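Local coordinates for protein bifunctional cytochrome P450/NADPH--P450 reductase (Deinococcus aerius, PDB 7F3H) that hydroxylates organic substrates at a cytochrome P450 haem, probably using electrons that its fused reductase part takes from NADPH, at residues 330-341 with 351-362; 59-68 with 391-402. All coordinates share one frame; numbering follows the deposited sequence.

Contact 1: residues 330-341 with 351-362. With HEM (protoporphyrin IX containing Fe), chain E.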
# COMPACT_ATOMS: atom_id res chain seq x y z
N SER A 330 5.27 -5.42 4.35
CA SER A 330 4.87 -4.77 3.10
C SER A 330 3.40 -5.05 2.79
O SER A 330 2.97 -6.21 2.70
CB SER A 330 5.80 -5.27 1.99
OG SER A 330 5.71 -4.52 0.81
N THR A 331 2.62 -3.98 2.57
CA THR A 331 1.18 -4.11 2.63
C THR A 331 0.54 -4.58 1.32
O THR A 331 -0.61 -5.02 1.34
CB THR A 331 0.53 -2.80 3.11
OG1 THR A 331 0.92 -1.70 2.25
CG2 THR A 331 0.98 -2.47 4.54
N ILE A 332 1.23 -4.50 0.19
CA ILE A 332 0.79 -5.30 -0.95
C ILE A 332 1.77 -6.44 -1.11
O ILE A 332 2.84 -6.27 -1.73
CB ILE A 332 0.65 -4.53 -2.27
CG1 ILE A 332 -0.31 -3.33 -2.16
CG2 ILE A 332 0.12 -5.49 -3.32
CD1 ILE A 332 -0.39 -2.46 -3.45
N PRO A 333 1.49 -7.61 -0.52
CA PRO A 333 2.53 -8.64 -0.38
C PRO A 333 2.60 -9.74 -1.44
O PRO A 333 3.43 -10.64 -1.28
CB PRO A 333 2.18 -9.23 0.99
CG PRO A 333 0.65 -9.17 1.04
CD PRO A 333 0.26 -7.93 0.22
N ASN A 334 1.80 -9.73 -2.51
CA ASN A 334 1.83 -10.89 -3.40
C ASN A 334 1.46 -10.51 -4.83
O ASN A 334 0.81 -11.28 -5.54
CB ASN A 334 0.91 -12.02 -2.91
CG ASN A 334 1.47 -13.39 -3.20
OD1 ASN A 334 2.69 -13.55 -3.45
ND2 ASN A 334 0.61 -14.39 -3.18
N TYR A 335 1.88 -9.32 -5.26
CA TYR A 335 1.64 -8.89 -6.63
C TYR A 335 2.49 -9.71 -7.60
O TYR A 335 3.55 -10.23 -7.24
CB TYR A 335 1.93 -7.40 -6.77
CG TYR A 335 3.36 -6.95 -6.54
CD1 TYR A 335 4.27 -6.92 -7.57
CD2 TYR A 335 3.78 -6.51 -5.28
CE1 TYR A 335 5.57 -6.47 -7.37
CE2 TYR A 335 5.09 -6.04 -5.07
CZ TYR A 335 5.99 -6.04 -6.13
OH TYR A 335 7.30 -5.60 -5.99
N ALA A 336 1.98 -9.85 -8.83
CA ALA A 336 2.46 -10.85 -9.77
C ALA A 336 2.81 -10.26 -11.12
O ALA A 336 2.25 -9.24 -11.54
CB ALA A 336 1.42 -11.96 -9.99
N VAL A 337 3.73 -10.95 -11.79
CA VAL A 337 4.12 -10.66 -13.16
C VAL A 337 3.67 -11.79 -14.07
O VAL A 337 3.48 -12.93 -13.66
CB VAL A 337 5.65 -10.43 -13.31
CG1 VAL A 337 6.05 -9.15 -12.63
CG2 VAL A 337 6.45 -11.62 -12.74
N THR A 338 3.55 -11.47 -15.36
CA THR A 338 3.14 -12.42 -16.37
C THR A 338 4.24 -12.60 -17.42
O THR A 338 4.86 -11.63 -17.87
CB THR A 338 1.85 -11.96 -17.04
OG1 THR A 338 0.93 -11.55 -16.03
CG2 THR A 338 1.27 -13.11 -17.86
N ALA A 339 4.47 -13.86 -17.78
CA ALA A 339 5.48 -14.22 -18.76
C ALA A 339 5.05 -13.75 -20.15
O ALA A 339 3.98 -14.15 -20.62
CB ALA A 339 5.71 -15.73 -18.74
N LEU A 340 5.89 -12.93 -20.80
CA LEU A 340 5.61 -12.44 -22.15
C LEU A 340 5.76 -13.55 -23.18
O LEU A 340 5.00 -13.64 -24.14
CB LEU A 340 6.52 -11.26 -22.50
CG LEU A 340 6.42 -10.04 -21.56
CD1 LEU A 340 7.35 -8.86 -21.98
CD2 LEU A 340 4.95 -9.53 -21.38
N GLN A 341 6.79 -14.36 -23.02
CA GLN A 341 7.09 -15.50 -23.87
C GLN A 341 7.34 -16.69 -22.95
O GLN A 341 7.39 -16.56 -21.73
CB GLN A 341 8.32 -15.23 -24.74
CG GLN A 341 8.11 -14.19 -25.79
CD GLN A 341 6.89 -14.48 -26.69
OE1 GLN A 341 6.12 -13.57 -27.03
NE2 GLN A 341 6.70 -15.76 -27.06
N ILE A 351 8.59 -21.19 -17.33
CA ILE A 351 7.39 -20.38 -17.13
C ILE A 351 6.80 -20.13 -18.51
O ILE A 351 7.38 -19.40 -19.31
CB ILE A 351 7.70 -19.06 -16.42
CG1 ILE A 351 8.63 -19.32 -15.21
CG2 ILE A 351 6.40 -18.34 -16.05
CD1 ILE A 351 8.04 -20.22 -14.11
N ARG A 352 5.65 -20.73 -18.78
CA ARG A 352 5.01 -20.63 -20.10
C ARG A 352 4.46 -19.24 -20.36
O ARG A 352 4.08 -18.50 -19.44
CB ARG A 352 3.91 -21.67 -20.21
CG ARG A 352 4.42 -23.08 -20.11
CD ARG A 352 3.29 -24.06 -20.21
NE ARG A 352 3.75 -25.29 -20.84
CZ ARG A 352 3.86 -25.47 -22.15
NH1 ARG A 352 3.53 -24.50 -23.00
NH2 ARG A 352 4.31 -26.63 -22.61
N LYS A 353 4.45 -18.85 -21.64
CA LYS A 353 3.78 -17.61 -22.03
C LYS A 353 2.41 -17.52 -21.37
O LYS A 353 1.60 -18.45 -21.44
CB LYS A 353 3.65 -17.53 -23.55
CG LYS A 353 3.26 -16.14 -24.03
CD LYS A 353 2.88 -16.11 -25.50
CE LYS A 353 2.81 -14.67 -26.01
NZ LYS A 353 2.04 -14.53 -27.28
N GLY A 354 2.16 -16.38 -20.72
CA GLY A 354 0.91 -16.11 -20.04
C GLY A 354 0.82 -16.61 -18.61
O GLY A 354 -0.05 -16.13 -17.87
N GLN A 355 1.71 -17.49 -18.18
CA GLN A 355 1.71 -17.94 -16.79
C GLN A 355 2.05 -16.77 -15.86
O GLN A 355 3.00 -16.02 -16.12
CB GLN A 355 2.70 -19.09 -16.60
CG GLN A 355 2.83 -19.60 -15.19
CD GLN A 355 1.50 -20.11 -14.60
OE1 GLN A 355 0.85 -21.01 -15.16
NE2 GLN A 355 1.12 -19.55 -13.45
N GLN A 356 1.24 -16.58 -14.82
CA GLN A 356 1.54 -15.62 -13.74
C GLN A 356 2.54 -16.21 -12.75
O GLN A 356 2.45 -17.39 -12.38
CB GLN A 356 0.27 -15.27 -12.96
CG GLN A 356 -0.64 -14.25 -13.60
CD GLN A 356 -1.79 -13.89 -12.70
OE1 GLN A 356 -1.61 -13.19 -11.70
NE2 GLN A 356 -2.97 -14.39 -13.01
N VAL A 357 3.47 -15.38 -12.28
CA VAL A 357 4.34 -15.72 -11.16
C VAL A 357 4.18 -14.65 -10.10
O VAL A 357 4.38 -13.46 -10.39
CB VAL A 357 5.81 -15.85 -11.57
CG1 VAL A 357 6.66 -16.24 -10.34
CG2 VAL A 357 5.94 -16.86 -12.68
N ALA A 358 3.69 -15.04 -8.92
CA ALA A 358 3.56 -14.11 -7.81
C ALA A 358 4.91 -13.92 -7.12
O ALA A 358 5.63 -14.89 -6.83
CB ALA A 358 2.50 -14.62 -6.83
N LEU A 359 5.27 -12.66 -6.84
CA LEU A 359 6.40 -12.38 -5.96
C LEU A 359 5.97 -12.52 -4.50
O LEU A 359 5.18 -11.71 -4.00
CB LEU A 359 6.97 -10.98 -6.21
CG LEU A 359 7.20 -10.50 -7.64
CD1 LEU A 359 7.82 -9.14 -7.61
CD2 LEU A 359 8.11 -11.45 -8.36
N LEU A 360 6.53 -13.50 -3.80
CA LEU A 360 6.15 -13.74 -2.40
C LEU A 360 6.95 -12.80 -1.49
O LEU A 360 7.93 -13.18 -0.85
CB LEU A 360 6.33 -15.21 -2.06
CG LEU A 360 5.83 -15.68 -0.70
CD1 LEU A 360 4.32 -15.40 -0.50
CD2 LEU A 360 6.17 -17.17 -0.54
N ILE A 361 6.46 -11.55 -1.41
CA ILE A 361 7.23 -10.46 -0.80
C ILE A 361 7.69 -10.78 0.62
O ILE A 361 8.87 -10.53 0.94
CB ILE A 361 6.43 -9.15 -0.86
CG1 ILE A 361 6.10 -8.72 -2.30
CG2 ILE A 361 7.17 -8.01 -0.15
CD1 ILE A 361 7.35 -8.38 -3.19
N PRO A 362 6.86 -11.29 1.53
CA PRO A 362 7.38 -11.60 2.86
C PRO A 362 8.54 -12.58 2.84
O PRO A 362 9.51 -12.40 3.58
CB PRO A 362 6.17 -12.19 3.59
CG PRO A 362 5.02 -11.74 2.84
CD PRO A 362 5.42 -11.56 1.43
CHA HEM E . 1.40 0.88 -7.54
CHB HEM E . -0.56 5.05 -6.00
CHC HEM E . 0.95 4.06 -1.47
CHD HEM E . 2.64 -0.23 -2.97
C1A HEM E . 0.75 2.09 -7.51
C2A HEM E . 0.09 2.71 -8.64
C3A HEM E . -0.43 3.88 -8.24
C4A HEM E . -0.18 4.00 -6.82
CMA HEM E . -1.20 4.89 -9.13
CAA HEM E . 0.12 2.14 -10.07
CBA HEM E . 1.31 2.77 -10.79
CGA HEM E . 1.40 2.35 -12.26
O1A HEM E . 1.60 3.27 -13.10
O2A HEM E . 1.17 1.16 -12.65
C1B HEM E . -0.30 5.18 -4.65
C2B HEM E . -0.64 6.32 -3.80
C3B HEM E . -0.17 6.05 -2.57
C4B HEM E . 0.41 4.72 -2.58
CMB HEM E . -1.33 7.60 -4.31
CAB HEM E . -0.30 6.84 -1.25
CBB HEM E . -1.03 7.95 -1.09
C1C HEM E . 1.53 2.80 -1.46
C2C HEM E . 2.17 2.13 -0.33
C3C HEM E . 2.60 0.94 -0.80
C4C HEM E . 2.31 0.85 -2.20
CMC HEM E . 2.26 2.68 1.13
CAC HEM E . 3.34 -0.21 -0.13
CBC HEM E . 3.71 -0.16 1.14
C1D HEM E . 2.45 -0.31 -4.33
C2D HEM E . 2.77 -1.46 -5.18
C3D HEM E . 2.43 -1.13 -6.42
C4D HEM E . 1.86 0.21 -6.43
CMD HEM E . 3.41 -2.80 -4.74
CAD HEM E . 2.59 -2.04 -7.62
CBD HEM E . 1.31 -2.84 -7.64
CGD HEM E . 1.35 -3.90 -8.68
O1D HEM E . 0.23 -4.36 -9.01
O2D HEM E . 2.47 -4.29 -9.16
NA HEM E . 0.53 2.89 -6.41
NB HEM E . 0.35 4.24 -3.88
NC HEM E . 1.63 1.98 -2.58
ND HEM E . 1.90 0.68 -5.13
FE HEM E . 1.23 2.45 -4.54
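Tyr335 sets its ring against the ends of two side chains from residues 351-362, Leu359 and Ile361, and touches the haem as well. CG sits between the backbone N and the carbonyl carbon (chi1 64°), turning the ring back toward the preceding chain, where Ile332 O lies in the ring plane at its edge. Tyr335 CB is 4.0 Å from haem O2D, and CD1 is closer to that same propionate oxygen, at 3.6 Å. CD2 and CE2 run beside a haem methyl, with Tyr335 CE2 3.7 Å from CMD. Farther out, Tyr335 CE1 touches Leu359 CD1 at 3.5 Å, and Tyr335 CE2 meets Ile361 CD1 at 3.8 Å; both methyls approach the ring obliquely. The tip, OH, is hydrogen-bonded with Lys396 O. A phenylalanine here would keep the ring but would probably leave Lys396 O without this partner and the ring freer to shift.

Beyond the tyrosine the chains become antiparallel strands, 336-339 and 356-359, neighbouring inner strands of the mixed P450 beta sheet, flanked by strands 71-72 and 51-56. Their segment axes run 153° apart and approach to 4.5 Å. Val337 and Val357 form the hydrogen-bonded pair, bonding in both directions; the bond from Val357 N to Val337 O measures 2.8 Å and is nearly straight at 170°. The non-hydrogen-bonded pairs beside it, Ala336 with Ala358 and Thr338 with Gln356, put their side chains on the face opposite the valines. A type II turn, Arg352 to Gln355, carries Gly354 with positive phi, and Gly354 N bonds to Ala339 O. At the other end Leu360 is the N-cap of helix 361-365, whose Ile361 N reaches Pro333 O at 3.2 Å.

Contact 2: residues 59-68 with 391-402. With HEM (protoporphyrin IX containing Fe), chain E.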
# COMPACT_ATOMS: atom_id res chain seq x y z
N PRO A 59 16.00 -14.45 -4.32
CA PRO A 59 16.38 -13.12 -4.85
C PRO A 59 16.87 -13.16 -6.30
O PRO A 59 16.50 -12.28 -7.08
CB PRO A 59 17.47 -12.64 -3.88
CG PRO A 59 17.24 -13.43 -2.60
CD PRO A 59 16.72 -14.78 -3.07
N ASN A 60 17.61 -14.18 -6.72
CA ASN A 60 18.07 -14.14 -8.11
C ASN A 60 16.94 -14.44 -9.10
O ASN A 60 16.85 -13.80 -10.17
CB ASN A 60 19.22 -15.12 -8.30
CG ASN A 60 20.42 -14.78 -7.45
OD1 ASN A 60 20.83 -13.61 -7.35
ND2 ASN A 60 20.99 -15.80 -6.83
N LEU A 61 16.08 -15.42 -8.74
CA LEU A 61 14.88 -15.70 -9.53
C LEU A 61 14.03 -14.45 -9.64
O LEU A 61 13.59 -14.09 -10.74
CB LEU A 61 14.06 -16.84 -8.92
CG LEU A 61 14.68 -18.26 -8.92
CD1 LEU A 61 13.74 -19.33 -8.34
CD2 LEU A 61 15.17 -18.65 -10.33
N VAL A 62 13.88 -13.73 -8.54
CA VAL A 62 13.04 -12.54 -8.58
C VAL A 62 13.68 -11.49 -9.47
O VAL A 62 12.98 -10.81 -10.23
CB VAL A 62 12.78 -11.99 -7.18
CG1 VAL A 62 12.17 -10.61 -7.30
CG2 VAL A 62 11.85 -12.90 -6.42
N ALA A 63 15.01 -11.36 -9.44
CA ALA A 63 15.69 -10.50 -10.41
C ALA A 63 15.27 -10.84 -11.83
O ALA A 63 14.96 -9.96 -12.65
CB ALA A 63 17.20 -10.61 -10.27
N GLU A 64 15.21 -12.14 -12.14
CA GLU A 64 14.77 -12.54 -13.47
C GLU A 64 13.33 -12.11 -13.73
O GLU A 64 13.02 -11.54 -14.79
CB GLU A 64 14.93 -14.04 -13.65
CG GLU A 64 16.38 -14.48 -13.56
CD GLU A 64 16.59 -15.83 -14.18
OE1 GLU A 64 16.68 -16.83 -13.42
OE2 GLU A 64 16.67 -15.90 -15.43
N LEU A 65 12.43 -12.35 -12.76
CA LEU A 65 11.00 -12.03 -12.90
C LEU A 65 10.72 -10.53 -12.95
O LEU A 65 9.62 -10.13 -13.35
CB LEU A 65 10.22 -12.59 -11.71
CG LEU A 65 10.20 -14.10 -11.66
CD1 LEU A 65 9.85 -14.51 -10.26
CD2 LEU A 65 9.19 -14.65 -12.69
N THR A 66 11.70 -9.72 -12.54
CA THR A 66 11.72 -8.27 -12.54
C THR A 66 12.20 -7.67 -13.85
O THR A 66 12.03 -6.47 -14.09
CB THR A 66 12.61 -7.78 -11.35
OG1 THR A 66 11.98 -8.03 -10.07
CG2 THR A 66 13.23 -6.38 -11.49
N ASP A 67 12.73 -8.50 -14.75
CA ASP A 67 13.20 -8.03 -16.05
C ASP A 67 11.97 -7.78 -16.93
O ASP A 67 11.33 -8.72 -17.42
CB ASP A 67 14.14 -9.09 -16.63
CG ASP A 67 14.83 -8.66 -17.90
OD1 ASP A 67 14.50 -7.58 -18.47
OD2 ASP A 67 15.71 -9.43 -18.34
N GLU A 68 11.65 -6.51 -17.17
CA GLU A 68 10.43 -6.19 -17.89
C GLU A 68 10.53 -6.58 -19.37
O GLU A 68 9.53 -6.47 -20.08
CB GLU A 68 10.11 -4.70 -17.75
CG GLU A 68 9.43 -4.36 -16.42
CD GLU A 68 8.97 -2.89 -16.28
OE1 GLU A 68 9.80 -1.96 -16.40
OE2 GLU A 68 7.78 -2.67 -16.00
N HIS A 391 20.89 -6.88 -1.63
CA HIS A 391 20.60 -7.51 -2.91
C HIS A 391 19.64 -6.63 -3.69
O HIS A 391 18.58 -6.26 -3.16
CB HIS A 391 20.00 -8.90 -2.71
CG HIS A 391 19.90 -9.71 -3.97
ND1 HIS A 391 19.30 -9.23 -5.12
CD2 HIS A 391 20.32 -10.96 -4.26
CE1 HIS A 391 19.35 -10.16 -6.06
NE2 HIS A 391 19.96 -11.22 -5.56
N PRO A 392 19.96 -6.26 -4.94
CA PRO A 392 19.14 -5.28 -5.68
C PRO A 392 17.76 -5.77 -6.04
O PRO A 392 16.95 -4.96 -6.50
CB PRO A 392 19.96 -5.00 -6.94
CG PRO A 392 21.39 -5.38 -6.55
CD PRO A 392 21.24 -6.55 -5.61
N ALA A 393 17.44 -7.04 -5.85
CA ALA A 393 16.12 -7.54 -6.20
C ALA A 393 15.36 -8.07 -5.00
O ALA A 393 14.31 -8.69 -5.18
CB ALA A 393 16.21 -8.61 -7.29
N ALA A 394 15.86 -7.84 -3.78
CA ALA A 394 15.27 -8.45 -2.59
C ALA A 394 14.41 -7.49 -1.77
O ALA A 394 14.02 -7.83 -0.64
CB ALA A 394 16.36 -9.09 -1.70
N TYR A 395 14.16 -6.27 -2.26
CA TYR A 395 13.37 -5.28 -1.53
C TYR A 395 12.45 -4.57 -2.52
O TYR A 395 12.87 -3.65 -3.23
CB TYR A 395 14.28 -4.29 -0.82
CG TYR A 395 13.58 -3.35 0.12
CD1 TYR A 395 12.88 -3.83 1.22
CD2 TYR A 395 13.65 -1.97 -0.07
CE1 TYR A 395 12.23 -2.97 2.10
CE2 TYR A 395 13.02 -1.11 0.80
CZ TYR A 395 12.31 -1.62 1.89
OH TYR A 395 11.69 -0.80 2.78
N LYS A 396 11.18 -4.98 -2.55
CA LYS A 396 10.25 -4.52 -3.58
C LYS A 396 8.89 -4.11 -2.99
O LYS A 396 7.84 -4.47 -3.53
CB LYS A 396 10.06 -5.64 -4.60
CG LYS A 396 11.31 -6.01 -5.41
CD LYS A 396 11.88 -4.80 -6.10
CE LYS A 396 12.46 -5.17 -7.43
NZ LYS A 396 12.77 -3.93 -8.16
N PRO A 397 8.87 -3.30 -1.92
CA PRO A 397 7.56 -2.95 -1.32
C PRO A 397 6.76 -1.98 -2.18
O PRO A 397 5.55 -1.87 -1.99
CB PRO A 397 7.94 -2.32 0.02
CG PRO A 397 9.27 -1.75 -0.20
CD PRO A 397 9.97 -2.56 -1.29
N PHE A 398 7.41 -1.26 -3.08
CA PHE A 398 6.75 -0.32 -3.97
C PHE A 398 6.77 -0.83 -5.41
O PHE A 398 6.93 -0.06 -6.36
CB PHE A 398 7.36 1.08 -3.84
CG PHE A 398 7.13 1.72 -2.47
CD1 PHE A 398 5.87 2.20 -2.11
CD2 PHE A 398 8.15 1.77 -1.53
CE1 PHE A 398 5.64 2.78 -0.86
CE2 PHE A 398 7.94 2.33 -0.26
CZ PHE A 398 6.68 2.85 0.07
N GLY A 399 6.65 -2.16 -5.59
CA GLY A 399 6.55 -2.73 -6.92
C GLY A 399 7.85 -2.66 -7.70
O GLY A 399 8.95 -2.53 -7.15
N ASN A 400 7.71 -2.75 -9.03
CA ASN A 400 8.85 -2.96 -9.90
C ASN A 400 8.70 -2.21 -11.22
O ASN A 400 7.61 -2.15 -11.80
CB ASN A 400 9.04 -4.44 -10.20
CG ASN A 400 10.28 -4.70 -11.00
OD1 ASN A 400 11.37 -4.50 -10.49
ND2 ASN A 400 10.13 -5.14 -12.27
N GLY A 401 9.82 -1.65 -11.70
CA GLY A 401 9.97 -1.15 -13.05
C GLY A 401 9.03 0.00 -13.31
O GLY A 401 8.71 0.78 -12.41
N MET A 402 8.58 0.10 -14.57
CA MET A 402 7.63 1.13 -14.98
C MET A 402 6.33 1.05 -14.18
O MET A 402 5.66 2.07 -13.98
CB MET A 402 7.32 1.02 -16.48
CG MET A 402 8.44 1.43 -17.43
SD MET A 402 9.12 3.05 -17.08
CE MET A 402 10.87 2.68 -17.16
CHA HEM E . 1.40 0.88 -7.54
CHB HEM E . -0.56 5.05 -6.00
CHC HEM E . 0.95 4.06 -1.47
CHD HEM E . 2.64 -0.23 -2.97
C1A HEM E . 0.75 2.09 -7.51
C2A HEM E . 0.09 2.71 -8.64
C3A HEM E . -0.43 3.88 -8.24
C4A HEM E . -0.18 4.00 -6.82
CMA HEM E . -1.20 4.89 -9.13
CAA HEM E . 0.12 2.14 -10.07
CBA HEM E . 1.31 2.77 -10.79
CGA HEM E . 1.40 2.35 -12.26
O1A HEM E . 1.60 3.27 -13.10
O2A HEM E . 1.17 1.16 -12.65
C1B HEM E . -0.30 5.18 -4.65
C2B HEM E . -0.64 6.32 -3.80
C3B HEM E . -0.17 6.05 -2.57
C4B HEM E . 0.41 4.72 -2.58
CMB HEM E . -1.33 7.60 -4.31
CAB HEM E . -0.30 6.84 -1.25
CBB HEM E . -1.03 7.95 -1.09
C1C HEM E . 1.53 2.80 -1.46
C2C HEM E . 2.17 2.13 -0.33
C3C HEM E . 2.60 0.94 -0.80
C4C HEM E . 2.31 0.85 -2.20
CMC HEM E . 2.26 2.68 1.13
CAC HEM E . 3.34 -0.21 -0.13
CBC HEM E . 3.71 -0.16 1.14
C1D HEM E . 2.45 -0.31 -4.33
C2D HEM E . 2.77 -1.46 -5.18
C3D HEM E . 2.43 -1.13 -6.42
C4D HEM E . 1.86 0.21 -6.43
CMD HEM E . 3.41 -2.80 -4.74
CAD HEM E . 2.59 -2.04 -7.62
CBD HEM E . 1.31 -2.84 -7.64
CGD HEM E . 1.35 -3.90 -8.68
O1D HEM E . 0.23 -4.36 -9.01
O2D HEM E . 2.47 -4.29 -9.16
NA HEM E . 0.53 2.89 -6.41
NB HEM E . 0.35 4.24 -3.88
NC HEM E . 1.63 1.98 -2.58
ND HEM E . 1.90 0.68 -5.13
FE HEM E . 1.23 2.45 -4.54
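The imidazole of His391 is met by residues 59-68 on one face and at its edge. It joins helix 59-65 to the loop that carries the start of the P450 haem-binding signature, from Phe398 toward Cys405. Pro59 CB stands over that face in a CH-pi contact, 3.5 Å from the ring centroid and 23° off the ring normal. In the ring plane, His391 NE2 donates to Asn60 OD1 across 3.1 Å, a nearly straight bond (167°), although the donor sits above the plane of the asparagine carbonyl and not on a lone pair. The ring's second nitrogen, ND1, accepts Ala393 N, also close to the ring plane. Both ring nitrogens are thus used, which fixes the rotation of the imidazole. With CG anti to the backbone N (chi1 -170°), the ring extends to the first turn of helix 59-65.

The loop runs on through Pro397, Phe398 and Gly399, which line the haem pocket, to Cys405, the residue expected from the family to ligate the iron; Phe398 shares a backbone hydrogen bond with it. Phe398 CE1 lies 3.6 Å from haem C3C.

One turn along the helix from Pro59, Ala63 CB packs on Ala393 CB at 3.7 Å, and Val62 CG1 rests against Ala393 O. Near the helix's far end, Asn400 ND2 donates to Thr66 O at 2.9 Å, in the carbonyl plane on a lone pair and close to the plane of its own amide. Thr66 OG1 turns back onto its own helix and bonds to Val62 O. Past the helix, the extended Glu68 side chain reaches the loop where Gly401 has positive phi. Met402 N donates to the syn side of Glu68 OE1 at 3.0 Å, with a second, weak bond to Glu68 OE2 at 3.2 Å.

In the fold
Contact 1 is nested along the chain inside the loop closed by contact 2: residues 59-68 come first, then 330-341 and 351-362, and finally 391-402. Their centres lie about 10 Å apart, on the same side of the chain's centre, and both contacts reach the haem. Strand 51-56, next to 356-359 in the mixed sheet, precedes helix 59-65, while strand 71-72 follows that helix and flanks 336-339. The helix therefore connects two strands that border the pair of contact 1. Direct packing joins the contacts too: Ser330 OG lies 3.2 Å from Pro397 CB, and Val337 CG2 3.6 Å from Leu65 O. The haem meets the loop before 336-339 and the signature loop, which helix 59-65 backs.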